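PDB 6GEF: type IV secretion system protein DotB, which probably hydrolyses ATP as a six-subunit motor ATPase of the GspE family, serving a type IVb secretion system. Local coordinates for residues I197-M202 with D224-A229; N171-D176 with T320-A325; N177-V182 with S273-A278; L107-Y112 with R132-P137. All coordinates share one frame; numbering follows the deposited sequence.

Contact 1: residues I197-M202 with D224-A229; sequences IIRYIM and DNIKSA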
loop_
_atom_site.group_PDB
_atom_site.type_symbol
_atom_site.label_atom_id
_atom_site.label_comp_id
_atom_site.label_asym_id
_atom_site.label_seq_id
_atom_site.Cartn_x
_atom_site.Cartn_y
_atom_site.Cartn_z
ATOM N N ILE A 197 -31.780 7.825 32.944
ATOM C CA ILE A 197 -32.741 6.837 32.452
ATOM C C ILE A 197 -32.327 5.409 32.860
ATOM O O ILE A 197 -33.162 4.577 33.174
ATOM C CB ILE A 197 -32.925 6.951 30.928
ATOM C CG1 ILE A 197 -33.598 8.267 30.561
ATOM C CG2 ILE A 197 -33.735 5.775 30.404
ATOM C CD1 ILE A 197 -34.010 8.388 29.106
ATOM N N ILE A 198 -31.029 5.149 32.885
ATOM C CA ILE A 198 -30.534 3.827 33.218
ATOM C C ILE A 198 -30.672 3.549 34.733
ATOM O O ILE A 198 -31.002 2.433 35.127
ATOM C CB ILE A 198 -29.091 3.638 32.729
ATOM C CG1 ILE A 198 -29.058 3.557 31.210
ATOM C CG2 ILE A 198 -28.466 2.396 33.329
ATOM C CD1 ILE A 198 -27.691 3.471 30.575
ATOM N N ARG A 199 -30.401 4.545 35.569
ATOM C CA ARG A 199 -30.602 4.400 36.984
ATOM C C ARG A 199 -32.078 4.174 37.289
ATOM O O ARG A 199 -32.452 3.332 38.134
ATOM C CB ARG A 199 -30.049 5.597 37.746
ATOM C CG ARG A 199 -31.051 6.695 38.040
ATOM C CD ARG A 199 -30.616 7.545 39.189
ATOM N NE ARG A 199 -30.807 6.892 40.492
ATOM C CZ ARG A 199 -30.751 7.533 41.657
ATOM N NH1 ARG A 199 -30.475 8.829 41.713
ATOM N NH2 ARG A 199 -30.985 6.884 42.779
ATOM N N TYR A 200 -32.962 4.963 36.681
ATOM C CA TYR A 200 -34.391 4.692 36.748
ATOM C C TYR A 200 -34.708 3.252 36.357
ATOM O O TYR A 200 -35.435 2.550 37.070
ATOM C CB TYR A 200 -35.157 5.667 35.853
ATOM C CG TYR A 200 -36.646 5.401 35.799
ATOM C CD1 TYR A 200 -37.479 5.695 36.888
ATOM C CD2 TYR A 200 -37.234 4.896 34.638
ATOM C CE1 TYR A 200 -38.822 5.451 36.835
ATOM C CE2 TYR A 200 -38.580 4.620 34.578
ATOM C CZ TYR A 200 -39.386 4.919 35.678
ATOM O OH TYR A 200 -40.747 4.716 35.616
ATOM N N ILE A 201 -34.133 2.792 35.247
ATOM C CA ILE A 201 -34.403 1.442 34.776
ATOM C C ILE A 201 -34.020 0.418 35.832
ATOM O O ILE A 201 -34.824 -0.459 36.185
ATOM C CB ILE A 201 -33.683 1.171 33.434
ATOM C CG1 ILE A 201 -34.485 1.754 32.278
ATOM C CG2 ILE A 201 -33.458 -0.320 33.226
ATOM C CD1 ILE A 201 -33.845 1.519 30.927
ATOM N N MET A 202 -32.812 0.519 36.357
ATOM C CA MET A 202 -32.343 -0.433 37.373
ATOM C C MET A 202 -33.209 -0.374 38.641
ATOM O O MET A 202 -33.532 -1.408 39.207
ATOM C CB MET A 202 -30.887 -0.159 37.723
ATOM C CG MET A 202 -29.913 -0.362 36.606
ATOM S SD MET A 202 -28.222 0.065 37.058
ATOM C CE MET A 202 -27.807 -1.372 38.062
ATOM N N ASP A 224 -22.165 1.996 40.491
ATOM C CA ASP A 224 -21.705 1.182 41.613
ATOM C C ASP A 224 -22.649 1.318 42.793
ATOM O O ASP A 224 -22.899 0.321 43.504
ATOM C CB ASP A 224 -20.294 1.551 42.005
ATOM C CG ASP A 224 -19.324 1.458 40.769
ATOM O OD1 ASP A 224 -19.737 0.962 39.714
ATOM O OD2 ASP A 224 -18.147 1.822 40.777
ATOM N N ASN A 225 -23.231 2.502 42.993
ATOM C CA ASN A 225 -24.060 2.767 44.162
ATOM C C ASN A 225 -25.553 2.606 43.892
ATOM O O ASN A 225 -26.361 2.937 44.750
ATOM C CB ASN A 225 -23.767 4.164 44.717
ATOM C CG ASN A 225 -22.293 4.355 45.041
ATOM O OD1 ASN A 225 -21.670 3.445 45.588
ATOM N ND2 ASN A 225 -21.722 5.525 44.691
ATOM N N ILE A 226 -25.929 2.112 42.717
ATOM C CA ILE A 226 -27.325 1.941 42.357
ATOM C C ILE A 226 -27.713 0.500 42.663
ATOM O O ILE A 226 -27.182 -0.452 42.094
ATOM C CB ILE A 226 -27.565 2.251 40.871
ATOM C CG1 ILE A 226 -26.881 3.558 40.468
ATOM C CG2 ILE A 226 -29.066 2.295 40.561
ATOM C CD1 ILE A 226 -27.343 4.767 41.251
ATOM N N LYS A 227 -28.642 0.331 43.601
ATOM C CA LYS A 227 -29.238 -0.951 43.900
ATOM C C LYS A 227 -30.373 -1.240 42.906
ATOM O O LYS A 227 -31.244 -0.398 42.680
ATOM C CB LYS A 227 -29.809 -0.912 45.309
ATOM C CG LYS A 227 -29.412 0.279 46.188
ATOM C CD LYS A 227 -30.038 0.091 47.557
ATOM C CE LYS A 227 -29.928 1.351 48.418
ATOM N NZ LYS A 227 -30.513 1.101 49.759
ATOM N N SER A 228 -30.332 -2.414 42.302
ATOM C CA SER A 228 -31.385 -2.894 41.435
ATOM C C SER A 228 -31.871 -4.251 41.908
ATOM O O SER A 228 -31.106 -5.030 42.481
ATOM C CB SER A 228 -30.909 -3.007 39.959
ATOM O OG SER A 228 -31.940 -3.445 39.118
ATOM N N ALA A 229 -33.144 -4.537 41.635
ATOM C CA ALA A 229 -33.737 -5.808 42.017
ATOM C C ALA A 229 -33.575 -6.888 40.966
ATOM O O ALA A 229 -33.787 -8.063 41.275
ATOM C CB ALA A 229 -35.228 -5.612 42.357
#
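With OG set anti to its backbone N (chi1 -179°), Ser228 turns its hydroxyl toward the last turns of the helix, while Met202 runs out extended and then bends at chi3 (76°), so that CE is set against the CB of Ser228. Ser228 OG donates to Met202 O at 2.6 Å. It comes in at a C=O···O angle of 119° and from above the carbonyl plane. The CA of Ser228 also faces this oxygen, 3.4 Å from Met202 O. The same OG also has weak hydrogen bonds with the backbone N of His230 and of Ser231, just further along the loop. Alongside the polar pair, Met202 CB lies 3.6 Å from Ser228 CB, and Met202 CE reaches to 4.0 Å from that same CB. The helix, 187-203, follows strand 179-183 and the probable P-loop of the ATPase fold; the loop joins two neighbouring strands of the mixed sheet, 211-216 and 232-237. Ile226 points toward the helix, and its two branches diverge. Its CG2 is 4.2 Å from Met202 CB, whereas CD1 lies over one face of the Arg199 guanidinium, 4.1 Å from NE, the two side chains crossing at about a right angle. The charged end of Arg199 is engaged within its own helix by a salt bridge to Glu203. On the loop, Lys227 and Ala229 pack on His19 of the second subunit.

Contact 2: residues N171-D176 with T320-A325; sequences NQMCPD and TRFIMA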
loop_
_atom_site.group_PDB
_atom_site.type_symbol
_atom_site.label_atom_id
_atom_site.label_comp_id
_atom_site.label_asym_id
_atom_site.label_seq_id
_atom_site.Cartn_x
_atom_site.Cartn_y
_atom_site.Cartn_z
ATOM N N ASN A 171 -40.661 6.243 30.857
ATOM C CA ASN A 171 -41.370 5.019 30.502
ATOM C C ASN A 171 -41.530 4.884 28.992
ATOM O O ASN A 171 -41.363 3.795 28.440
ATOM C CB ASN A 171 -42.728 4.986 31.199
ATOM C CG ASN A 171 -42.608 4.753 32.694
ATOM O OD1 ASN A 171 -41.610 4.219 33.186
ATOM N ND2 ASN A 171 -43.628 5.175 33.431
ATOM N N GLN A 172 -41.849 5.977 28.317
ATOM C CA GLN A 172 -41.847 5.981 26.861
ATOM C C GLN A 172 -40.465 5.646 26.304
ATOM O O GLN A 172 -40.327 4.982 25.271
ATOM C CB GLN A 172 -42.326 7.310 26.301
ATOM C CG GLN A 172 -43.738 7.698 26.714
ATOM C CD GLN A 172 -44.192 8.987 26.053
ATOM O OE1 GLN A 172 -43.821 9.310 24.936
ATOM N NE2 GLN A 172 -45.025 9.738 26.750
ATOM N N MET A 173 -39.421 6.076 27.015
ATOM C CA MET A 173 -38.044 5.910 26.541
ATOM C C MET A 173 -37.420 4.559 26.945
ATOM O O MET A 173 -36.264 4.337 26.700
ATOM C CB MET A 173 -37.180 7.057 27.057
ATOM C CG MET A 173 -37.549 8.408 26.482
ATOM S SD MET A 173 -36.454 9.733 27.012
ATOM C CE MET A 173 -34.963 9.298 26.093
ATOM N N CYS A 174 -38.229 3.669 27.537
ATOM C CA CYS A 174 -37.783 2.344 27.914
ATOM C C CYS A 174 -38.596 1.265 27.209
ATOM O O CYS A 174 -39.295 0.483 27.854
ATOM C CB CYS A 174 -37.876 2.163 29.443
ATOM S SG CYS A 174 -36.868 3.317 30.382
ATOM N N PRO A 175 -38.505 1.207 25.883
ATOM C CA PRO A 175 -39.018 0.021 25.178
ATOM C C PRO A 175 -38.116 -1.174 25.439
ATOM O O PRO A 175 -36.904 -1.052 25.571
ATOM C CB PRO A 175 -38.975 0.439 23.698
ATOM C CG PRO A 175 -37.914 1.510 23.652
ATOM C CD PRO A 175 -37.994 2.238 24.958
ATOM N N ASP A 176 -38.704 -2.361 25.480
ATOM C CA ASP A 176 -37.952 -3.602 25.459
ATOM C C ASP A 176 -37.383 -3.904 24.086
ATOM O O ASP A 176 -36.846 -5.015 23.895
ATOM C CB ASP A 176 -38.837 -4.757 25.961
ATOM C CG ASP A 176 -40.005 -5.007 25.042
ATOM O OD1 ASP A 176 -40.130 -4.341 23.960
ATOM O OD2 ASP A 176 -40.790 -5.943 25.377
ATOM N N THR A 320 -36.370 2.466 15.153
ATOM C CA THR A 320 -36.454 3.601 16.053
ATOM C C THR A 320 -37.720 3.513 16.899
ATOM O O THR A 320 -38.804 3.232 16.384
ATOM C CB THR A 320 -36.464 4.897 15.249
ATOM O OG1 THR A 320 -35.332 4.915 14.350
ATOM C CG2 THR A 320 -36.382 6.099 16.188
ATOM N N ARG A 321 -37.581 3.715 18.210
ATOM C CA ARG A 321 -38.710 3.738 19.119
ATOM C C ARG A 321 -39.008 5.107 19.711
ATOM O O ARG A 321 -40.108 5.320 20.236
ATOM C CB ARG A 321 -38.499 2.714 20.252
ATOM C CG ARG A 321 -39.146 1.361 19.988
ATOM C CD ARG A 321 -40.450 1.499 19.203
ATOM N NE ARG A 321 -41.530 0.701 19.767
ATOM C CZ ARG A 321 -42.428 1.181 20.626
ATOM N NH1 ARG A 321 -42.380 2.463 21.028
ATOM N NH2 ARG A 321 -43.397 0.385 21.089
ATOM N N PHE A 322 -38.064 6.041 19.627
ATOM C CA PHE A 322 -38.152 7.281 20.387
ATOM C C PHE A 322 -36.920 8.150 20.122
ATOM O O PHE A 322 -35.785 7.662 20.174
ATOM C CB PHE A 322 -38.240 6.993 21.907
ATOM C CG PHE A 322 -38.659 8.174 22.708
ATOM C CD1 PHE A 322 -37.750 9.158 22.987
ATOM C CD2 PHE A 322 -39.956 8.299 23.213
ATOM C CE1 PHE A 322 -38.103 10.265 23.749
ATOM C CE2 PHE A 322 -40.301 9.394 23.972
ATOM C CZ PHE A 322 -39.373 10.373 24.230
ATOM N N ILE A 323 -37.150 9.442 19.871
ATOM C CA ILE A 323 -36.091 10.359 19.496
ATOM C C ILE A 323 -36.213 11.590 20.383
ATOM O O ILE A 323 -37.217 12.309 20.328
ATOM C CB ILE A 323 -36.145 10.755 18.003
ATOM C CG1 ILE A 323 -35.967 9.526 17.115
ATOM C CG2 ILE A 323 -35.149 11.863 17.706
ATOM C CD1 ILE A 323 -35.246 9.776 15.803
ATOM N N MET A 324 -35.174 11.847 21.187
ATOM C CA MET A 324 -35.050 13.077 21.956
ATOM C C MET A 324 -33.859 13.867 21.440
ATOM O O MET A 324 -32.741 13.393 21.434
ATOM C CB MET A 324 -34.850 12.746 23.430
ATOM C CG MET A 324 -35.014 13.945 24.361
ATOM S SD MET A 324 -34.945 13.502 26.094
ATOM C CE MET A 324 -36.675 13.235 26.439
ATOM N N ALA A 325 -34.133 15.081 20.966
ATOM C CA ALA A 325 -33.134 16.158 20.960
ATOM C C ALA A 325 -33.271 17.008 22.213
ATOM O O ALA A 325 -34.368 17.276 22.669
ATOM C CB ALA A 325 -33.303 17.035 19.723
#
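One face of the Phe322 ring carries Met173 CG, and the edge of the ring receives the carboxamide oxygen of Gln172. Met173 CG is 3.5 Å from the Phe322 centroid and only 16° off the normal, a CH-pi contact displaced toward the rim at CE1. Beyond it the thioether forms an oblique Met-aromatic contact, with Met173 SD 4.4 Å from the Phe322 centroid. The Met173 chain is extended as far as SD and bends only at chi3, which brings its CE to 4.0 Å from Phe322 CE1. At the edge, Gln172 OE1 lies in the ring plane 3.7 Å from Phe322 CE2, with the amide turned 72° from the ring; its hydrogen bond comes from Asn344 ND2. The CB of Phe322 points toward the loop, and CG, anti to the backbone N (chi1 -166°), carries the ring to these partners. Two residues along the strand, Met324 CE meets Met173 SD at 3.6 Å, the two chains crossing at about a right angle. At the other end Pro175 CG touches Arg321 CB at 3.7 Å, ring and aliphatic chain sliding past each other in opposite directions. The loop 173-176 thus lies over the start of strand 320-330 as it leads from helix 167-172 to strand 179-183. Those two strands are parallel neighbours in the mixed sheet, and Met173 also touches Val180 and Val182 of strand 179-183, with Ile197 of helix 187-203 against it.

Contact 3: residues N177-V182 with S273-A278; sequences NGIVMV and SAFEAA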
loop_
_atom_site.group_PDB
_atom_site.type_symbol
_atom_site.label_atom_id
_atom_site.label_comp_id
_atom_site.label_asym_id
_atom_site.label_seq_id
_atom_site.Cartn_x
_atom_site.Cartn_y
_atom_site.Cartn_z
ATOM N N ASN A 177 -37.470 -3.024 23.117
ATOM C CA ASN A 177 -37.048 -3.295 21.752
ATOM C C ASN A 177 -36.729 -1.990 21.053
ATOM O O ASN A 177 -37.201 -0.916 21.455
ATOM C CB ASN A 177 -38.124 -4.070 20.959
ATOM C CG ASN A 177 -39.435 -3.309 20.882
ATOM O OD1 ASN A 177 -39.523 -2.242 20.283
ATOM N ND2 ASN A 177 -40.481 -3.845 21.551
ATOM N N GLY A 178 -35.892 -2.073 20.034
ATOM C CA GLY A 178 -35.620 -0.941 19.179
ATOM C C GLY A 178 -34.603 0.023 19.755
ATOM O O GLY A 178 -33.919 -0.255 20.735
ATOM N N ILE A 179 -34.541 1.192 19.142
ATOM C CA ILE A 179 -33.489 2.163 19.383
ATOM C C ILE A 179 -34.134 3.412 19.994
ATOM O O ILE A 179 -35.035 4.008 19.405
ATOM C CB ILE A 179 -32.757 2.532 18.089
ATOM C CG1 ILE A 179 -32.119 1.280 17.467
ATOM C CG2 ILE A 179 -31.678 3.560 18.355
ATOM C CD1 ILE A 179 -31.511 1.528 16.090
ATOM N N VAL A 180 -33.668 3.788 21.189
ATOM C CA VAL A 180 -33.948 5.089 21.766
ATOM C C VAL A 180 -32.730 5.981 21.530
ATOM O O VAL A 180 -31.607 5.618 21.892
ATOM C CB VAL A 180 -34.243 4.965 23.268
ATOM C CG1 VAL A 180 -34.597 6.329 23.864
ATOM C CG2 VAL A 180 -35.373 3.973 23.504
ATOM N N MET A 181 -32.968 7.147 20.934
ATOM C CA MET A 181 -31.910 8.075 20.578
ATOM C C MET A 181 -32.191 9.404 21.294
ATOM O O MET A 181 -33.314 9.922 21.229
ATOM C CB MET A 181 -31.860 8.312 19.070
ATOM C CG MET A 181 -31.632 7.034 18.278
ATOM S SD MET A 181 -32.241 7.069 16.561
ATOM C CE MET A 181 -31.243 8.324 15.882
ATOM N N VAL A 182 -31.171 9.955 21.948
ATOM C CA VAL A 182 -31.173 11.310 22.425
ATOM C C VAL A 182 -30.132 12.074 21.604
ATOM O O VAL A 182 -28.977 11.705 21.542
ATOM C CB VAL A 182 -30.881 11.431 23.937
ATOM C CG1 VAL A 182 -31.707 10.392 24.696
ATOM C CG2 VAL A 182 -29.431 11.240 24.218
ATOM N N SER A 273 -24.839 -1.371 12.857
ATOM C CA SER A 273 -24.634 -2.200 14.056
ATOM C C SER A 273 -25.711 -1.944 15.073
ATOM O O SER A 273 -26.164 -2.858 15.762
ATOM C CB SER A 273 -23.232 -1.975 14.629
ATOM O OG SER A 273 -23.032 -2.864 15.716
ATOM N N ALA A 274 -26.134 -0.703 15.247
ATOM C CA ALA A 274 -27.338 -0.417 16.040
ATOM C C ALA A 274 -28.530 -1.201 15.515
ATOM O O ALA A 274 -29.301 -1.758 16.281
ATOM C CB ALA A 274 -27.613 1.084 16.037
ATOM N N PHE A 275 -28.713 -1.222 14.193
ATOM C CA PHE A 275 -29.810 -1.999 13.621
ATOM C C PHE A 275 -29.712 -3.460 14.003
ATOM O O PHE A 275 -30.703 -4.082 14.386
ATOM C CB PHE A 275 -29.831 -1.812 12.091
ATOM C CG PHE A 275 -30.376 -0.501 11.644
ATOM C CD1 PHE A 275 -31.184 0.268 12.500
ATOM C CD2 PHE A 275 -30.103 -0.020 10.381
ATOM C CE1 PHE A 275 -31.685 1.491 12.093
ATOM C CE2 PHE A 275 -30.611 1.221 9.966
ATOM C CZ PHE A 275 -31.386 1.966 10.818
ATOM N N GLU A 276 -28.536 -4.055 13.858
ATOM C CA GLU A 276 -28.335 -5.466 14.189
ATOM C C GLU A 276 -28.633 -5.725 15.669
ATOM O O GLU A 276 -29.357 -6.654 16.011
ATOM C CB GLU A 276 -26.935 -5.925 13.816
ATOM C CG GLU A 276 -26.599 -7.336 14.240
ATOM C CD GLU A 276 -25.212 -7.801 13.826
ATOM O OE1 GLU A 276 -24.927 -9.019 13.925
ATOM O OE2 GLU A 276 -24.327 -6.990 13.457
ATOM N N ALA A 277 -28.064 -4.915 16.549
ATOM C CA ALA A 277 -28.305 -5.057 17.980
ATOM C C ALA A 277 -29.799 -4.971 18.296
ATOM O O ALA A 277 -30.351 -5.838 18.987
ATOM C CB ALA A 277 -27.537 -4.003 18.767
ATOM N N ALA A 278 -30.470 -3.962 17.779
ATOM C CA ALA A 278 -31.906 -3.829 17.993
ATOM C C ALA A 278 -32.675 -5.036 17.479
ATOM O O ALA A 278 -33.611 -5.503 18.128
ATOM C CB ALA A 278 -32.425 -2.538 17.364
#
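Strand 179-183 belongs to the mostly parallel sheet of the P-loop NTPase fold, and helix 268-280, the connection of a beta-alpha-beta crossover between strands 259-264 and 284-288, packs on it. The axes of the short segments approach to 10.1 Å, with their N-to-C directions 137° apart. The main interaction is apolar and centres on one side chain, Ile179. Its CG1 branch stands beside the backbone N and continues extended through chi2 (173°), reaching across to a helix surface of two alanines and a phenylalanine. The terminal CD1 of Ile179 lies between two neighbours of that surface, 3.9 Å from Ala274 CB and 3.8 Å from Phe275 CD1. Phe275 starts out pointing away from the strand, but its ring returns to meet the isoleucine methyl, the two chains crossing at about a right angle. One turn further along the helix, Ala278 CB touches Ile179 CG1 at 3.8 Å. On the strand's flanks, backbone pairing fixes the position of Ile179: it bonds to Thr319 and Arg321, and Gly178 and Val180 bond to Val284. Among the polar groups, Glu276 OE1 of the helix is hydrogen-bonded to Ser187 OG of the second subunit. The remaining contact comes from the backbone: just before the strand, the CA of Gly178 lies 4.0 Å from Ala278 CB.

Contact 4: residues L107-Y112 with R132-P137; sequences LINTRY and RVNISP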
loop_
_atom_site.group_PDB
_atom_site.type_symbol
_atom_site.label_atom_id
_atom_site.label_comp_id
_atom_site.label_asym_id
_atom_site.label_seq_id
_atom_site.Cartn_x
_atom_site.Cartn_y
_atom_site.Cartn_z
ATOM N N LEU A 107 1.078 12.991 25.179
ATOM C CA LEU A 107 -0.120 13.680 25.587
ATOM C C LEU A 107 -0.492 13.329 27.011
ATOM O O LEU A 107 -0.341 12.194 27.439
ATOM C CB LEU A 107 -1.279 13.319 24.649
ATOM C CG LEU A 107 -0.989 13.572 23.142
ATOM C CD1 LEU A 107 -2.211 13.317 22.293
ATOM C CD2 LEU A 107 -0.433 14.955 22.822
ATOM N N ILE A 108 -0.965 14.334 27.764
ATOM C CA ILE A 108 -1.065 14.264 29.211
ATOM C C ILE A 108 -2.555 14.345 29.561
ATOM O O ILE A 108 -3.130 15.429 29.707
ATOM C CB ILE A 108 -0.278 15.401 29.867
ATOM C CG1 ILE A 108 1.200 15.302 29.484
ATOM C CG2 ILE A 108 -0.465 15.356 31.401
ATOM C CD1 ILE A 108 2.069 16.334 30.197
ATOM N N ASN A 109 -3.175 13.181 29.714
ATOM C CA ASN A 109 -4.500 13.052 30.304
ATOM C C ASN A 109 -4.405 12.166 31.538
ATOM O O ASN A 109 -3.965 11.045 31.453
ATOM C CB ASN A 109 -5.485 12.467 29.301
ATOM C CG ASN A 109 -5.583 13.285 28.031
ATOM O OD1 ASN A 109 -6.225 14.351 28.011
ATOM N ND2 ASN A 109 -4.914 12.810 26.957
ATOM N N THR A 110 -4.852 12.678 32.668
ATOM C CA THR A 110 -4.900 11.923 33.910
ATOM C C THR A 110 -6.200 12.246 34.630
ATOM O O THR A 110 -7.072 12.916 34.107
ATOM C CB THR A 110 -3.654 12.240 34.793
ATOM O OG1 THR A 110 -2.649 12.895 34.006
ATOM C CG2 THR A 110 -3.086 10.956 35.371
ATOM N N ARG A 111 -6.329 11.733 35.852
ATOM C CA ARG A 111 -7.389 12.081 36.771
ATOM C C ARG A 111 -6.809 12.705 38.031
ATOM O O ARG A 111 -5.714 12.348 38.469
ATOM C CB ARG A 111 -8.184 10.843 37.124
ATOM C CG ARG A 111 -9.114 10.352 35.986
ATOM C CD ARG A 111 -9.084 8.843 35.820
ATOM N NE ARG A 111 -7.742 8.389 35.456
ATOM C CZ ARG A 111 -7.228 8.404 34.230
ATOM N NH1 ARG A 111 -5.993 7.963 34.030
ATOM N NH2 ARG A 111 -7.963 8.887 33.217
ATOM N N TYR A 112 -7.531 13.665 38.595
ATOM C CA TYR A 112 -7.102 14.406 39.763
ATOM C C TYR A 112 -8.276 14.487 40.736
ATOM O O TYR A 112 -9.308 15.063 40.394
ATOM C CB TYR A 112 -6.630 15.807 39.372
ATOM C CG TYR A 112 -6.170 16.664 40.536
ATOM C CD1 TYR A 112 -4.903 16.517 41.077
ATOM C CD2 TYR A 112 -7.033 17.583 41.126
ATOM C CE1 TYR A 112 -4.484 17.296 42.135
ATOM C CE2 TYR A 112 -6.635 18.373 42.175
ATOM C CZ TYR A 112 -5.358 18.220 42.693
ATOM O OH TYR A 112 -4.931 18.997 43.750
ATOM N N ARG A 132 -10.987 15.211 35.190
ATOM C CA ARG A 132 -10.169 14.804 34.046
ATOM C C ARG A 132 -9.209 15.940 33.717
ATOM O O ARG A 132 -9.639 17.044 33.372
ATOM C CB ARG A 132 -11.057 14.500 32.842
ATOM C CG ARG A 132 -12.256 13.608 33.175
ATOM C CD ARG A 132 -13.090 13.366 31.947
ATOM N NE ARG A 132 -14.218 12.482 32.235
ATOM C CZ ARG A 132 -14.181 11.150 32.197
ATOM N NH1 ARG A 132 -15.269 10.439 32.428
ATOM N NH2 ARG A 132 -13.050 10.535 31.879
ATOM N N VAL A 133 -7.912 15.682 33.812
ATOM C CA VAL A 133 -6.882 16.680 33.651
ATOM C C VAL A 133 -6.198 16.448 32.312
ATOM O O VAL A 133 -5.502 15.448 32.111
ATOM C CB VAL A 133 -5.844 16.600 34.804
ATOM C CG1 VAL A 133 -4.754 17.651 34.632
ATOM C CG2 VAL A 133 -6.554 16.755 36.142
ATOM N N ASN A 134 -6.399 17.382 31.390
ATOM C CA ASN A 134 -5.591 17.494 30.191
ATOM C C ASN A 134 -4.575 18.606 30.357
ATOM O O ASN A 134 -4.936 19.712 30.723
ATOM C CB ASN A 134 -6.487 17.786 28.979
ATOM C CG ASN A 134 -5.694 18.203 27.768
ATOM O OD1 ASN A 134 -5.590 19.392 27.469
ATOM N ND2 ASN A 134 -5.187 17.236 27.045
ATOM N N ILE A 135 -3.315 18.301 30.078
ATOM C CA ILE A 135 -2.234 19.275 30.067
ATOM C C ILE A 135 -1.674 19.368 28.653
ATOM O O ILE A 135 -1.132 18.405 28.152
ATOM C CB ILE A 135 -1.127 18.898 31.082
ATOM C CG1 ILE A 135 -1.710 18.817 32.486
ATOM C CG2 ILE A 135 0.004 19.912 31.050
ATOM C CD1 ILE A 135 -0.714 18.634 33.583
ATOM N N SER A 136 -1.791 20.533 28.049
ATOM C CA SER A 136 -1.545 20.710 26.616
ATOM C C SER A 136 -0.569 21.846 26.394
ATOM O O SER A 136 -0.687 22.895 27.041
ATOM C CB SER A 136 -2.843 21.009 25.843
ATOM O OG SER A 136 -3.628 19.835 25.678
ATOM N N PRO A 137 0.413 21.676 25.504
ATOM C CA PRO A 137 1.312 22.784 25.186
ATOM C C PRO A 137 0.535 24.014 24.718
ATOM O O PRO A 137 -0.415 23.907 23.948
ATOM C CB PRO A 137 2.158 22.222 24.055
ATOM C CG PRO A 137 2.156 20.761 24.234
ATOM C CD PRO A 137 0.809 20.429 24.842
#
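Side by side and pointing the same way, Asn109 and Asn134 set their amides 31° apart on one face of an antiparallel pair. Asn134 ND2 donates to Asn109 OD1 over 3.2 Å. The bond is fairly straight (162°), with the acceptor in the donor's amide plane. The nitrogen, however, sits 40° above the plane of the Asn109 carbonyl. The other end of the Asn134 amide is also gripped: Ser136 OG donates a hydrogen bond to Asn134 OD1 at 2.7 Å, on a lone pair. On the opposite face, Ile108 and Ile135 cross obliquely, Ile108 CG2 meeting Ile135 CB at 3.6 Å. Further along, Val133 CG2 approaches Tyr112 CB at 3.4 Å, while the tyrosine chain leads away toward Phe41. The backbones of Thr110 and Val133, whose side chains are on the isoleucine face, form a hydrogen-bonded pair, Thr110 N to Val133 O and Val133 N to Thr110 O each 2.9 Å. Strand 108-115 is outermost in the six-stranded antiparallel sheet within this chain. Helices 82-93 and 98-104 pack on the isoleucine face. The asparagine face also bears Arg132, whose NH1 forms a salt bridge with Glu220 and a hydrogen bond with Ile219 O, and meets the third subunit, whose Glu251 makes a weak hydrogen bond to Asn134 ND2. With both ends of its amide engaged, Asn134 should be held in one orientation at this subunit interface.

Contacts 2 and 3 are buried and share the mixed sheet: strands 320-330 and 179-183 are parallel neighbours there, joined by main-chain bonds. Both rely on apolar side chains, around a phenylalanine ring in one and an isoleucine set on alanines and a phenylalanine in the other. Contact 1, nearer the surface, sits on helix 187-203 and adds a hydroxyl-to-carbonyl bond; it meets contact 2 through a probable hydrogen bond between Tyr200 and Asn171, and packing of Ile197 and Ile201 on Met173 and Cys174. Contact 4, partly buried, stands apart in the antiparallel sheet, its centre about 36 Å from that of contact 2, stitched by backbone and amide hydrogen bonds. Contacts 1, 3 and 4 have residues at subunit interfaces.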